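Local coordinates for protein 4'-phospho-dehydrooxetanocin synthase (Bacillus megaterium, PDB 5UL3) that uses cobalamin, a [4Fe-4S] cluster and S-adenosylmethionine to catalyse the oxidative ring contraction of dAMP to an oxetane aldehyde during oxetanocin A biosynthesis, at residues M475-Q478 against L479-G482; L593-A596 against C597-I601; G606-Y609 against T610-S613; K683-I686 against L687-T691. All coordinates share one frame; numbering follows the deposited sequence. Where two conformers were deposited one is given.

Contact 1: M475-Q478 against L479-G482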
# COMPACT_ATOMS: atom_id res chain seq x y z
N MET A 475 5.21 -19.37 5.51
CA MET A 475 5.49 -20.69 6.09
C MET A 475 6.57 -21.42 5.30
O MET A 475 7.53 -21.94 5.88
CB MET A 475 4.19 -21.50 6.12
CG MET A 475 4.36 -23.00 6.50
SD MET A 475 4.89 -23.17 8.21
CE MET A 475 3.39 -22.69 9.08
N PHE A 476 6.43 -21.47 3.98
CA PHE A 476 7.29 -22.25 3.10
C PHE A 476 8.26 -21.34 2.36
O PHE A 476 7.88 -20.28 1.87
CB PHE A 476 6.44 -23.03 2.09
CG PHE A 476 5.43 -23.96 2.71
CD1 PHE A 476 5.84 -25.19 3.23
CD2 PHE A 476 4.09 -23.63 2.74
CE1 PHE A 476 4.92 -26.06 3.78
CE2 PHE A 476 3.15 -24.51 3.30
CZ PHE A 476 3.57 -25.73 3.82
N ASP A 477 9.53 -21.76 2.26
CA ASP A 477 10.44 -21.07 1.36
C ASP A 477 11.35 -22.10 0.70
O ASP A 477 11.63 -23.16 1.26
CB ASP A 477 11.27 -19.97 2.05
CG ASP A 477 12.34 -20.51 2.99
OD1 ASP A 477 11.97 -21.14 4.01
OD2 ASP A 477 13.55 -20.25 2.75
N GLN A 478 11.80 -21.76 -0.51
CA GLN A 478 12.36 -22.75 -1.42
C GLN A 478 13.71 -23.28 -0.96
O GLN A 478 14.08 -24.40 -1.33
CB GLN A 478 12.48 -22.15 -2.83
CG GLN A 478 11.14 -21.95 -3.56
CD GLN A 478 10.45 -20.63 -3.24
OE1 GLN A 478 10.85 -19.89 -2.33
NE2 GLN A 478 9.41 -20.32 -4.00
N LEU A 479 14.44 -22.54 -0.14
CA LEU A 479 15.74 -23.01 0.31
C LEU A 479 15.67 -23.81 1.61
O LEU A 479 16.72 -24.23 2.11
CB LEU A 479 16.70 -21.82 0.48
CG LEU A 479 16.93 -21.05 -0.82
CD1 LEU A 479 17.91 -19.89 -0.64
CD2 LEU A 479 17.41 -22.00 -1.91
N MET A 480 14.47 -24.04 2.14
CA MET A 480 14.33 -24.79 3.39
C MET A 480 14.66 -26.26 3.16
O MET A 480 14.15 -26.89 2.23
CB MET A 480 12.90 -24.68 3.93
CG MET A 480 12.71 -25.33 5.31
SD MET A 480 10.96 -25.41 5.76
CE MET A 480 10.55 -23.65 5.86
N LYS A 481 15.49 -26.81 4.03
CA LYS A 481 15.90 -28.21 3.97
C LYS A 481 15.35 -28.94 5.19
O LYS A 481 15.61 -28.54 6.32
CB LYS A 481 17.43 -28.33 3.91
CG LYS A 481 18.01 -27.88 2.58
CD LYS A 481 19.50 -28.18 2.48
CE LYS A 481 20.00 -27.87 1.08
NZ LYS A 481 21.46 -28.10 0.95
N GLY A 482 14.60 -30.00 4.94
CA GLY A 482 14.00 -30.78 6.00
C GLY A 482 12.77 -30.12 6.58
O GLY A 482 12.36 -29.04 6.16
O HOH W 1 12.90 -26.51 -0.09
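The side chains of M480 and D477 cross at about a right angle, the methyl CE of M480 lying 3.4 Å from D477 OD1 and 3.5 Å from the backbone oxygen M475 O. Between these residues the chain makes a type I beta turn from D477 to M480, closed by a bond of 3.1 Å from M480 N to D477 O. The N-H points well at the oxygen (162°), but the donor stands above the carbonyl plane rather than on a lone pair. A water spans the turn, giving one hydrogen to Q478 O and the other to M480 O at 2.7 Å each. A bend at chi3 of -64° in M480 brings CE up beside OD1. D477 CG sits between its own N and carbonyl carbon (chi1 71°), which brings OD1 within 3.7 Å of M480 CB. In the next shell R445 forms a salt bridge with OD1, Q442 hydrogen-bonds to both OD1 and M475 O, and the Y552 hydroxyl bonds OD2 and L479 N. Earlier in the segment, M475 CG rests 3.7 Å above the centre of the F476 ring. The turn follows strand 470-473 of the partial TIM barrel, and Q478, whose NE2 bonds M544 O, lies about 7 Å from the side chain of E545, which binds S-adenosylmethionine. With R445 beside it and two further hydrogen-bonding partners, the buried D477 is probably kept as a carboxylate, its charge probably offset by R445 from outside the turn.

Contact 2: L593-A596 against C597-I601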
# COMPACT_ATOMS: atom_id res chain seq x y z
N LEU A 593 4.73 -30.29 -0.04
CA LEU A 593 3.86 -29.79 1.02
C LEU A 593 3.32 -28.40 0.67
O LEU A 593 2.14 -28.11 0.90
CB LEU A 593 4.63 -29.74 2.34
CG LEU A 593 4.92 -31.07 3.03
CD1 LEU A 593 5.91 -30.79 4.15
CD2 LEU A 593 3.65 -31.68 3.56
N SER A 594 4.17 -27.55 0.09
CA SER A 594 3.73 -26.24 -0.36
C SER A 594 2.67 -26.37 -1.45
O SER A 594 1.64 -25.70 -1.41
CB SER A 594 4.92 -25.42 -0.86
OG SER A 594 4.51 -24.32 -1.66
N GLU A 595 2.91 -27.25 -2.43
CA GLU A 595 1.93 -27.47 -3.49
C GLU A 595 0.61 -27.97 -2.92
O GLU A 595 -0.46 -27.51 -3.34
CB GLU A 595 2.48 -28.48 -4.51
CG GLU A 595 1.56 -28.74 -5.69
CD GLU A 595 2.10 -29.82 -6.62
OE1 GLU A 595 2.24 -30.98 -6.18
OE2 GLU A 595 2.37 -29.51 -7.80
N ALA A 596 0.65 -28.92 -1.99
CA ALA A 596 -0.59 -29.44 -1.42
C ALA A 596 -1.37 -28.34 -0.70
O ALA A 596 -2.59 -28.29 -0.79
CB ALA A 596 -0.31 -30.59 -0.45
N CYS A 597 -0.66 -27.48 0.03
CA CYS A 597 -1.34 -26.39 0.73
C CYS A 597 -1.97 -25.41 -0.26
O CYS A 597 -3.08 -24.90 -0.01
CB CYS A 597 -0.37 -25.68 1.66
SG CYS A 597 0.03 -26.64 3.13
N GLN A 598 -1.30 -25.13 -1.38
CA GLN A 598 -1.97 -24.33 -2.42
C GLN A 598 -3.21 -25.04 -2.95
O GLN A 598 -4.24 -24.40 -3.18
CB GLN A 598 -1.02 -24.02 -3.57
CG GLN A 598 -1.68 -23.15 -4.63
CD GLN A 598 -1.99 -21.76 -4.09
OE1 GLN A 598 -1.09 -21.06 -3.62
NE2 GLN A 598 -3.25 -21.37 -4.14
N MET A 599 -3.14 -26.36 -3.15
CA MET A 599 -4.32 -27.07 -3.63
C MET A 599 -5.43 -27.04 -2.58
O MET A 599 -6.62 -26.95 -2.92
CB MET A 599 -3.96 -28.51 -4.00
CG MET A 599 -2.97 -28.58 -5.15
SD MET A 599 -2.45 -30.29 -5.52
CE MET A 599 -3.62 -30.71 -6.78
N TRP A 600 -5.07 -27.12 -1.30
CA TRP A 600 -6.05 -26.97 -0.24
C TRP A 600 -6.75 -25.62 -0.35
O TRP A 600 -7.98 -25.54 -0.33
CB TRP A 600 -5.37 -27.10 1.12
CG TRP A 600 -6.26 -26.87 2.30
CD1 TRP A 600 -6.43 -25.70 2.99
CD2 TRP A 600 -7.08 -27.85 2.96
NE1 TRP A 600 -7.31 -25.89 4.04
CE2 TRP A 600 -7.72 -27.20 4.04
CE3 TRP A 600 -7.32 -29.21 2.75
CZ2 TRP A 600 -8.60 -27.87 4.89
CZ3 TRP A 600 -8.19 -29.87 3.60
CH2 TRP A 600 -8.82 -29.21 4.66
N ILE A 601 -5.97 -24.55 -0.47
CA ILE A 601 -6.54 -23.21 -0.59
C ILE A 601 -7.48 -23.13 -1.79
O ILE A 601 -8.61 -22.65 -1.69
CB ILE A 601 -5.42 -22.16 -0.68
CG1 ILE A 601 -4.74 -22.05 0.69
CG2 ILE A 601 -5.98 -20.82 -1.18
CD1 ILE A 601 -3.36 -21.40 0.67
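C597 and L593 meet one turn apart on helix 588-617, part of the C-terminal helix bundle, where C597 CB lies 3.6 Å from L593 O. The backbone N of C597 donates to that same oxygen, and Q598, M599 and W600 bond in turn to S594, E595 and A596, an unbroken alpha-helical ladder. Beside it, M599 approaches E595: CG is placed next to its own backbone N (chi1 -63°) and, with chi2 extended, this leaves SD 4.3 Å from E595 CG before a bend at chi3 carries CE away. The E595 side chain is extended, and OE1 reaches out to a salt bridge with K683 of helix 683-709. Q598 and W600 diverge although both have CG anti to the backbone N. The glutamine bends at chi2 (67°) and its NE2 bonds D602 one turn on, whereas the indole of W600 leads away from 593-596 toward helix 620-648, where NE1 bonds S637. S594 OG bonds S543 on yet another side, and A596 faces I686 and M690. The helix thus presents different side chains to the loop around S543 and to two bundle helices. Along the M599 chain the tightest approach is that of CG, 3.3 Å from E595 O.

Contact 3: G606-Y609 against T610-S613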
# COMPACT_ATOMS: atom_id res chain seq x y z
N GLY A 606 -13.91 -21.07 -3.21
CA GLY A 606 -15.24 -20.59 -3.60
C GLY A 606 -16.18 -20.48 -2.42
O GLY A 606 -16.85 -19.46 -2.22
N VAL A 607 -16.24 -21.54 -1.60
CA VAL A 607 -17.13 -21.55 -0.44
C VAL A 607 -16.67 -20.52 0.59
O VAL A 607 -17.48 -19.77 1.14
CB VAL A 607 -17.21 -22.96 0.16
CG1 VAL A 607 -18.05 -22.95 1.41
CG2 VAL A 607 -17.80 -23.94 -0.84
N MET A 608 -15.37 -20.48 0.88
CA MET A 608 -14.91 -19.52 1.89
C MET A 608 -15.01 -18.07 1.40
O MET A 608 -15.30 -17.17 2.20
CB MET A 608 -13.48 -19.84 2.32
CG MET A 608 -13.36 -21.14 3.09
SD MET A 608 -14.67 -21.44 4.31
CE MET A 608 -14.52 -19.98 5.36
N TYR A 609 -14.79 -17.83 0.10
CA TYR A 609 -15.04 -16.49 -0.42
C TYR A 609 -16.51 -16.11 -0.24
O TYR A 609 -16.82 -14.97 0.14
CB TYR A 609 -14.66 -16.42 -1.90
CG TYR A 609 -14.99 -15.11 -2.58
CD1 TYR A 609 -14.06 -14.07 -2.61
CD2 TYR A 609 -16.21 -14.91 -3.21
CE1 TYR A 609 -14.35 -12.87 -3.24
CE2 TYR A 609 -16.51 -13.71 -3.84
CZ TYR A 609 -15.57 -12.70 -3.85
OH TYR A 609 -15.86 -11.50 -4.48
N THR A 610 -17.41 -17.05 -0.49
CA THR A 610 -18.84 -16.75 -0.36
C THR A 610 -19.22 -16.45 1.09
O THR A 610 -19.95 -15.50 1.37
CB THR A 610 -19.65 -17.93 -0.90
OG1 THR A 610 -19.27 -18.17 -2.25
CG2 THR A 610 -21.16 -17.62 -0.84
N ILE A 611 -18.72 -17.26 2.03
CA ILE A 611 -18.96 -17.03 3.45
C ILE A 611 -18.45 -15.65 3.85
O ILE A 611 -19.11 -14.90 4.57
CB ILE A 611 -18.31 -18.15 4.28
CG1 ILE A 611 -19.14 -19.44 4.14
CG2 ILE A 611 -18.13 -17.73 5.75
CD1 ILE A 611 -18.44 -20.67 4.65
N LYS A 612 -17.25 -15.30 3.38
CA LYS A 612 -16.69 -13.99 3.71
C LYS A 612 -17.54 -12.87 3.12
O LYS A 612 -17.76 -11.84 3.78
CB LYS A 612 -15.25 -13.92 3.20
CG LYS A 612 -14.34 -12.92 3.90
CD LYS A 612 -12.89 -13.43 3.85
CE LYS A 612 -12.64 -14.34 2.63
NZ LYS A 612 -11.24 -14.87 2.51
N SER A 613 -18.00 -13.05 1.89
CA SER A 613 -18.85 -12.05 1.24
C SER A 613 -20.18 -11.87 1.98
O SER A 613 -20.65 -10.74 2.16
CB SER A 613 -19.10 -12.46 -0.21
OG SER A 613 -20.01 -11.57 -0.85
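The T610 side chain folds back on the carbonyl of G606 one turn earlier in helix 588-617. Its CB is 3.5 Å from both G606 O and V607 O. OG1 stands beside its own backbone N (chi1 -57°), and from there the hydroxyl donates to G606 O across 2.7 Å. T610 N donates to the same oxygen at 3.0 Å, and the two donors arrive from opposite faces of the carbonyl plane, each tilted 29° from it. One backbone oxygen is thus gripped twice, which fixes the rotation of the threonine and satisfies its hydroxyl inside the helix. The grip comes just where the helix is kinked, since N of G606 and N of V607 lack bonds to the preceding turn. Beyond it the regular pattern holds: I611, K612 and S613 donate to V607, M608 and Y609.

On another face, I611 CD1 meets two side chains from the turn before. V607 CG1 lies 4.0 Å away, the two side chains crossing obliquely, while M608 runs side by side with I611 and points the same way. M608 is bent at both chi2 and chi3, and this folds its SD to 3.9 Å from I611 CD1, with CE beside it at 4.0 Å.

Three helices pack around this turn. Helix 720-730 lies against V607 and T610 through R720, T724 and W728. M630 and H633 of helix 620-648 contact the M608 side, and M630 also reaches I611 and K612. Helix 683-709 contributes L701 to V607 and M697 to M608.

Contact 4: K683-I686 against L687-T691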
# COMPACT_ATOMS: atom_id res chain seq x y z
N LYS A 683 4.11 -37.03 -3.71
CA LYS A 683 2.89 -36.27 -3.96
C LYS A 683 1.65 -37.14 -3.76
O LYS A 683 0.65 -36.68 -3.20
CB LYS A 683 2.90 -35.70 -5.38
CG LYS A 683 4.05 -34.76 -5.70
CD LYS A 683 3.91 -34.25 -7.13
CE LYS A 683 5.09 -33.40 -7.55
NZ LYS A 683 5.14 -32.12 -6.79
N GLU A 684 1.72 -38.40 -4.20
CA GLU A 684 0.58 -39.29 -4.09
C GLU A 684 0.20 -39.53 -2.63
O GLU A 684 -0.98 -39.49 -2.27
CB GLU A 684 0.88 -40.61 -4.80
CG GLU A 684 -0.36 -41.43 -5.14
CD GLU A 684 -0.03 -42.72 -5.87
OE1 GLU A 684 0.76 -43.53 -5.33
OE2 GLU A 684 -0.56 -42.93 -6.98
N ASN A 685 1.19 -39.80 -1.78
CA ASN A 685 0.87 -40.04 -0.38
C ASN A 685 0.36 -38.77 0.29
O ASN A 685 -0.59 -38.81 1.06
CB ASN A 685 2.09 -40.58 0.37
CG ASN A 685 1.75 -41.04 1.79
OD1 ASN A 685 0.84 -41.84 2.00
ND2 ASN A 685 2.48 -40.51 2.76
N ILE A 686 0.99 -37.63 -0.02
CA ILE A 686 0.58 -36.36 0.58
C ILE A 686 -0.88 -36.06 0.22
O ILE A 686 -1.68 -35.70 1.09
CB ILE A 686 1.55 -35.25 0.16
CG1 ILE A 686 2.85 -35.39 0.95
CG2 ILE A 686 0.96 -33.85 0.39
CD1 ILE A 686 4.00 -34.53 0.42
N LEU A 687 -1.25 -36.25 -1.05
CA LEU A 687 -2.63 -36.04 -1.46
C LEU A 687 -3.59 -36.96 -0.72
O LEU A 687 -4.69 -36.55 -0.34
CB LEU A 687 -2.78 -36.22 -2.97
CG LEU A 687 -2.25 -35.12 -3.88
CD1 LEU A 687 -2.91 -35.24 -5.25
CD2 LEU A 687 -2.49 -33.73 -3.29
N ASN A 688 -3.21 -38.24 -0.54
CA ASN A 688 -4.07 -39.16 0.20
C ASN A 688 -4.25 -38.72 1.64
O ASN A 688 -5.34 -38.86 2.21
CB ASN A 688 -3.48 -40.58 0.19
CG ASN A 688 -3.73 -41.32 -1.11
OD1 ASN A 688 -4.64 -40.99 -1.87
ND2 ASN A 688 -2.93 -42.35 -1.35
N VAL A 689 -3.18 -38.22 2.25
CA VAL A 689 -3.27 -37.70 3.61
C VAL A 689 -4.20 -36.49 3.65
O VAL A 689 -5.04 -36.37 4.56
CB VAL A 689 -1.87 -37.35 4.14
CG1 VAL A 689 -1.93 -36.71 5.51
CG2 VAL A 689 -0.97 -38.60 4.16
N MET A 690 -4.08 -35.60 2.67
CA MET A 690 -4.91 -34.40 2.65
C MET A 690 -6.37 -34.74 2.37
O MET A 690 -7.27 -34.13 2.95
CB MET A 690 -4.38 -33.41 1.61
CG MET A 690 -5.10 -32.07 1.62
SD MET A 690 -4.18 -30.77 0.77
CE MET A 690 -4.18 -31.33 -0.93
N THR A 691 -6.63 -35.71 1.48
CA THR A 691 -8.00 -36.18 1.29
C THR A 691 -8.62 -36.61 2.61
O THR A 691 -9.80 -36.36 2.87
CB THR A 691 -8.03 -37.35 0.29
OG1 THR A 691 -7.66 -36.89 -1.01
CG2 THR A 691 -9.41 -37.97 0.23
O HOH W 2 -3.20 -39.70 -4.24
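The first turns of helix 683-709, in the C-terminal helix bundle, link K683-I686 to L687-T691 through the i to i+4 backbone bonds from L687 to K683, N688 to E684, V689 to N685 and M690 to I686. Side chains from the later turn settle over the carbonyls of the earlier one. L687 CG comes 3.4 Å from K683 O, and V689 CG2 presses to 3.1 Å from N685 O. Placed beside its backbone N, opposite the carbonyl carbon, this same methyl also lies 4.2 Å from N685 ND2. N685 ND2 itself bonds D680 O and N677 O, which ties the asparagine to the chain just ahead of the helix. On the exposed side, N688 CG is 3.5 Å from E684 O, and a water adds a link by donating to E684 O and, weakly, to N688 OD1.

One turn on, T691 doubles the grip on L687 O: its backbone N and its OG1 donate from opposite faces, the hydroxyl at 3.1 Å and well above the carbonyl plane. T691 OG1 also accepts from W735 NE1, near the modelled C terminus.

Two bundle helices are reached from these first turns of the helix. I686 and M690 pack on helix 588-617, where K683 NZ bonds N592, while V689 touches Y643, L644 and N647 of helix 620-648 and M690 meets L640 of the same helix.

Overall arrangement
All four contacts are local and follow one another along the chain without nesting or crossing. Contact 1 closes a beta turn in the loop between strand 470-473 and helix 484-493 of the radical SAM domain. Contacts 2 and 3 are successive parts of helix 588-617, with centres 18 Å apart, and contact 4 lies at the start of helix 683-709. Contact 2 joins its neighbours: F476 CZ packs 3.7 Å from C597 SG, and A596 CB lies 3.6 Å from I686 CG2. The barrel loop thereby leans on the C-terminal bundle. Contact 3 touches none of the others; its nearest atoms are about 6 Å from contact 2, on the same helix, and about 14 Å from contact 4.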